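Local coordinates for fatty acid synthase 1, isoform A (Drosophila melanogaster, PDB 6FN6) that catalyses de novo synthesis of long-chain fatty acids, represented here by its modifying region of dehydratase, enoylreductase and ketoreductase, at the interface of chains A and B. Numbering follows the deposited sequence. Chains: chain A/B, Fatty acid synthase 1, isoform A.

The interface of chains A and B. Residues chain A 697, 702, 833-835, 838; chain B 803, 826, 828.
A:Leu835 and A:Ser838 supply the apolar centre against which the side of B:Asn828 rests. Methyl CD1 of A:Leu835 lies 4.0 Å from CA of B:Asn828; leucine suits the place because its branched side chain packs on the asparagine backbone. A:Ser838, near the start of helix 836-841, is small, which probably lets the amide pass beside it: its CB sits 3.9 Å from CG of B:Asn828. Beyond this packing, with CG anti to the backbone N (chi1 -159°), the asparagine carboxamide is carried out to the arginine and tyrosine of chain A, and offers an acceptor and a donor on one flat group. Its OD1 accepts from two donors: the backbone N of A:Leu835, at 3.0 Å and nearly straight, and NH1 of A:Arg702. Each donor stands well off the carbonyl plane, one on either face, and neither on a lone pair, although OD1 lies in the guanidinium plane of A:Arg702, the two planes standing 73° apart. On the amide's nitrogen side, ND2 gives one hydrogen to the phenol OH of A:Tyr697 at 3.2 Å and another to OD1 of B:Asn803 in its own chain at 2.8 Å. These bonds on both ends hold the amide's rotation. Within chain A, the rigid phenol and the long, bent arginine brace each other: NH1 also donates to the tyrosine OH, and NH2 donates to O of A:Gly833 at 2.9 Å, fixing the guanidinium. Cut back to an alanine here, B:Asn828 would lose both ends of its amide, which would probably leave the A:Leu835 N-H and A:Arg702 NH1 without their shared acceptor and the A:Tyr697 OH without its donor from chain B. Helix 689-702 and the loop that follows strand 830-833 thus receive a side chain from chain B; the contact and its two-fold twin are likely to help hold together the paired modifying regions, in a segment belonging to the enoylreductase.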
loop_
_atom_site.group_PDB
_atom_site.type_symbol
_atom_site.label_atom_id
_atom_site.label_comp_id
_atom_site.label_asym_id
_atom_site.label_seq_id
_atom_site.Cartn_x
_atom_site.Cartn_y
_atom_site.Cartn_z
ATOM N N TYR A 697 7.754 -23.613 0.282
ATOM C CA TYR A 697 7.925 -22.640 1.353
ATOM C C TYR A 697 6.844 -21.564 1.273
ATOM O O TYR A 697 6.480 -20.957 2.282
ATOM C CB TYR A 697 9.308 -21.988 1.297
ATOM C CG TYR A 697 9.474 -20.908 2.342
ATOM C CD1 TYR A 697 9.530 -21.230 3.692
ATOM C CD2 TYR A 697 9.545 -19.569 1.985
ATOM C CE1 TYR A 697 9.669 -20.253 4.654
ATOM C CE2 TYR A 697 9.684 -18.583 2.945
ATOM C CZ TYR A 697 9.743 -18.931 4.278
ATOM O OH TYR A 697 9.878 -17.961 5.243
ATOM N N ARG A 702 4.163 -20.936 4.433
ATOM C CA ARG A 702 3.643 -19.591 4.640
ATOM C C ARG A 702 2.138 -19.509 4.374
ATOM O O ARG A 702 1.372 -19.069 5.232
ATOM C CB ARG A 702 4.391 -18.602 3.744
ATOM C CG ARG A 702 5.880 -18.494 4.057
ATOM C CD ARG A 702 6.135 -17.719 5.340
ATOM N NE ARG A 702 5.824 -16.299 5.186
ATOM C CZ ARG A 702 6.696 -15.372 4.797
ATOM N NH1 ARG A 702 7.951 -15.696 4.522
ATOM N NH2 ARG A 702 6.309 -14.111 4.687
ATOM N N GLY A 833 5.708 -11.432 2.174
ATOM C CA GLY A 833 6.964 -11.277 1.466
ATOM C C GLY A 833 7.755 -12.562 1.595
ATOM O O GLY A 833 8.108 -12.970 2.701
ATOM N N ILE A 834 8.033 -13.205 0.467
ATOM C CA ILE A 834 8.664 -14.520 0.477
ATOM C C ILE A 834 10.031 -14.475 -0.189
ATOM O O ILE A 834 10.141 -14.353 -1.409
ATOM C CB ILE A 834 7.755 -15.561 -0.194
ATOM C CG1 ILE A 834 6.472 -15.735 0.621
ATOM C CG2 ILE A 834 8.474 -16.901 -0.347
ATOM C CD1 ILE A 834 5.322 -16.279 -0.171
ATOM N N LEU A 835 11.070 -14.566 0.634
ATOM C CA LEU A 835 12.438 -14.612 0.149
ATOM C C LEU A 835 13.074 -15.944 0.519
ATOM O O LEU A 835 13.390 -16.186 1.683
ATOM C CB LEU A 835 13.264 -13.468 0.739
ATOM C CG LEU A 835 12.976 -12.035 0.282
ATOM C CD1 LEU A 835 11.609 -11.533 0.750
ATOM C CD2 LEU A 835 14.080 -11.114 0.768
ATOM N N SER A 838 16.299 -15.911 2.558
ATOM C CA SER A 838 16.180 -15.801 4.007
ATOM C C SER A 838 16.126 -17.176 4.673
ATOM O O SER A 838 16.511 -17.327 5.832
ATOM C CB SER A 838 14.937 -14.989 4.377
ATOM O OG SER A 838 15.042 -13.661 3.894
ATOM N N ASN B 803 11.850 -11.570 9.232
ATOM C CA ASN B 803 10.865 -12.635 9.404
ATOM C C ASN B 803 9.730 -12.196 10.331
ATOM O O ASN B 803 8.961 -13.025 10.825
ATOM C CB ASN B 803 11.526 -13.902 9.952
ATOM C CG ASN B 803 12.647 -14.406 9.066
ATOM O OD1 ASN B 803 12.592 -14.284 7.842
ATOM N ND2 ASN B 803 13.673 -14.980 9.682
ATOM N N LEU B 826 10.571 -6.922 2.080
ATOM C CA LEU B 826 11.914 -7.387 1.738
ATOM C C LEU B 826 12.508 -8.185 2.894
ATOM O O LEU B 826 13.378 -9.031 2.698
ATOM C CB LEU B 826 12.833 -6.209 1.404
ATOM C CG LEU B 826 12.679 -5.561 0.027
ATOM C CD1 LEU B 826 13.403 -4.221 -0.024
ATOM C CD2 LEU B 826 13.197 -6.485 -1.064
ATOM N N ASN B 828 11.225 -10.430 4.535
ATOM C CA ASN B 828 10.564 -11.728 4.630
ATOM C C ASN B 828 9.460 -11.701 5.682
ATOM O O ASN B 828 9.281 -12.657 6.433
ATOM C CB ASN B 828 11.581 -12.820 4.961
ATOM C CG ASN B 828 11.091 -14.204 4.590
ATOM O OD1 ASN B 828 10.443 -14.390 3.562
ATOM N ND2 ASN B 828 11.402 -15.183 5.426
#